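Local coordinates for protein alkane monooxygenase (Geobacillus thermodenitrificans, PDB 3B9O) that belongs to the luciferase-like monooxygenase family, whose members share a TIM-barrel fold, and holds flavin mononucleotide in a pocket, at residues P216-T221 against N421-P425. Residues are numbered along the deposited sequence; the frame is centred on the assembly and turned at random.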
loop_
_atom_site.group_PDB
_atom_site.type_symbol
_atom_site.label_atom_id
_atom_site.label_comp_id
_atom_site.label_asym_id
_atom_site.label_seq_id
_atom_site.Cartn_x
_atom_site.Cartn_y
_atom_site.Cartn_z
ATOM N N PRO A 216 -4.590 9.682 -22.794
ATOM C CA PRO A 216 -5.316 9.841 -21.506
ATOM C C PRO A 216 -6.180 8.612 -21.110
ATOM O O PRO A 216 -6.951 8.066 -21.929
ATOM C CB PRO A 216 -6.168 11.106 -21.706
ATOM C CG PRO A 216 -5.403 11.914 -22.732
ATOM C CD PRO A 216 -4.747 10.867 -23.670
ATOM N N SER A 217 -5.999 8.191 -19.856
ATOM C CA SER A 217 -6.689 7.009 -19.324
ATOM C C SER A 217 -7.729 7.550 -18.328
ATOM O O SER A 217 -7.698 8.793 -18.058
ATOM C CB SER A 217 -5.662 6.097 -18.686
ATOM O OG SER A 217 -5.056 6.773 -17.572
ATOM N N PRO A 218 -8.653 6.688 -17.797
ATOM C CA PRO A 218 -9.770 7.192 -16.963
ATOM C C PRO A 218 -9.384 8.091 -15.780
ATOM O O PRO A 218 -9.969 9.138 -15.610
ATOM C CB PRO A 218 -10.469 5.883 -16.502
ATOM C CG PRO A 218 -10.245 4.988 -17.673
ATOM C CD PRO A 218 -8.776 5.212 -17.956
ATOM N N GLN A 219 -8.391 7.691 -14.996
ATOM C CA GLN A 219 -7.912 8.475 -13.860
ATOM C C GLN A 219 -6.777 9.432 -14.189
ATOM O O GLN A 219 -6.481 10.329 -13.377
ATOM C CB GLN A 219 -7.419 7.530 -12.780
ATOM C CG GLN A 219 -8.517 6.700 -12.158
ATOM C CD GLN A 219 -8.045 5.871 -10.976
ATOM O OE1 GLN A 219 -7.174 5.014 -11.106
ATOM N NE2 GLN A 219 -8.658 6.074 -9.855
ATOM N N ARG A 220 -6.107 9.168 -15.317
ATOM C CA ARG A 220 -4.821 9.746 -15.724
ATOM C C ARG A 220 -3.698 9.421 -14.742
ATOM O O ARG A 220 -2.861 8.589 -15.059
ATOM C CB ARG A 220 -4.895 11.264 -16.045
ATOM C CG ARG A 220 -5.667 11.659 -17.359
ATOM C CD ARG A 220 -5.513 13.196 -17.425
ATOM N NE ARG A 220 -5.950 13.843 -18.654
ATOM C CZ ARG A 220 -5.153 14.105 -19.687
ATOM N NH1 ARG A 220 -3.883 13.732 -19.663
ATOM N NH2 ARG A 220 -5.636 14.750 -20.752
ATOM N N THR A 221 -3.648 10.100 -13.586
ATOM C CA THR A 221 -2.729 9.749 -12.498
ATOM C C THR A 221 -3.407 8.653 -11.633
ATOM O O THR A 221 -4.577 8.808 -11.243
ATOM C CB THR A 221 -2.357 10.993 -11.652
ATOM O OG1 THR A 221 -1.722 11.968 -12.494
ATOM C CG2 THR A 221 -1.488 10.635 -10.452
ATOM N N ASN A 421 -15.385 12.743 -9.347
ATOM C CA ASN A 421 -13.989 12.970 -8.998
ATOM C C ASN A 421 -13.074 11.864 -9.506
ATOM O O ASN A 421 -12.417 11.196 -8.720
ATOM C CB ASN A 421 -13.812 13.158 -7.486
ATOM C CG ASN A 421 -14.466 14.406 -6.984
ATOM O OD1 ASN A 421 -14.157 15.487 -7.460
ATOM N ND2 ASN A 421 -15.408 14.268 -6.052
ATOM N N TYR A 422 -13.046 11.676 -10.822
ATOM C CA TYR A 422 -12.208 10.650 -11.407
ATOM C C TYR A 422 -10.784 11.132 -11.615
ATOM O O TYR A 422 -9.861 10.336 -11.603
ATOM C CB TYR A 422 -12.793 10.100 -12.713
ATOM C CG TYR A 422 -13.351 11.149 -13.639
ATOM C CD1 TYR A 422 -12.528 11.792 -14.561
ATOM C CD2 TYR A 422 -14.707 11.484 -13.604
ATOM C CE1 TYR A 422 -13.034 12.766 -15.421
ATOM C CE2 TYR A 422 -15.235 12.432 -14.469
ATOM C CZ TYR A 422 -14.389 13.075 -15.369
ATOM O OH TYR A 422 -14.888 14.027 -16.232
ATOM N N ARG A 423 -10.613 12.433 -11.825
ATOM C CA ARG A 423 -9.267 13.003 -11.858
ATOM C C ARG A 423 -8.935 13.777 -10.574
ATOM O O ARG A 423 -9.839 14.085 -9.780
ATOM C CB ARG A 423 -9.033 13.806 -13.142
ATOM C CG ARG A 423 -8.698 12.839 -14.320
ATOM C CD ARG A 423 -9.349 13.185 -15.668
ATOM N NE ARG A 423 -9.241 12.060 -16.620
ATOM C CZ ARG A 423 -9.212 12.186 -17.952
ATOM N NH1 ARG A 423 -9.245 13.390 -18.532
ATOM N NH2 ARG A 423 -9.119 11.103 -18.709
ATOM N N LEU A 424 -7.631 13.972 -10.334
ATOM C CA LEU A 424 -7.108 14.685 -9.171
ATOM C C LEU A 424 -7.791 16.055 -8.980
ATOM O O LEU A 424 -8.028 16.772 -9.974
ATOM C CB LEU A 424 -5.621 14.913 -9.392
ATOM C CG LEU A 424 -4.502 14.198 -8.618
ATOM C CD1 LEU A 424 -4.915 13.129 -7.622
ATOM C CD2 LEU A 424 -3.340 13.736 -9.493
ATOM N N PRO A 425 -8.098 16.427 -7.714
ATOM C CA PRO A 425 -8.861 17.684 -7.539
ATOM C C PRO A 425 -7.996 18.887 -7.830
ATOM O O PRO A 425 -6.765 18.751 -7.936
ATOM C CB PRO A 425 -9.281 17.636 -6.076
ATOM C CG PRO A 425 -8.212 16.822 -5.398
ATOM C CD PRO A 425 -7.836 15.755 -6.434
HETATM O O HOH W 1 -6.009 13.051 -12.432
#
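Arg423 has the largest share of the buried surface, since its long side chain runs across to backbone oxygens of the loop 216-221. Arg423 NH2 donates to Ser217 O (2.8 Å) and Arg423 NE to Pro218 O (3.2 Å). Both oxygens lie near the guanidinium plane, where a planar group with several N-H donors can satisfy successive carbonyls. The Ser217 carbonyl also accepts a weak bond from Arg220 N, closing the type I beta turn 217-220, whose second position suits Pro218 because its ring fixes phi near -60°. Arg220 NE sits over one face of the Arg423 guanidinium, 3.3 Å from Arg423 NH1; the like charges are probably offset by Asp178, which forms a salt bridge with Arg220 and a long, weak ion pair with Arg423. In the TIM-barrel fold the loop leads into barrel strand 223-227, so the contact packs the C-terminal tail after helix 412-417 against the approach to that strand. Tyr422 lays its ring beside the turn, CD1 3.8 Å from Pro218 O, and Tyr422 O receives a CA-H...O contact from Gln219 CA (3.5 Å). The branched end of Leu424 packs on the aliphatic part of Thr221, CD2 3.6 Å from Thr221 CB, while Thr221 OG1 hydrogen-bonds to Glu173. A water accepts from Leu424 N (2.8 Å) and donates to Gln219 O (2.9 Å), linking backbones that share no direct N-H...O hydrogen bond.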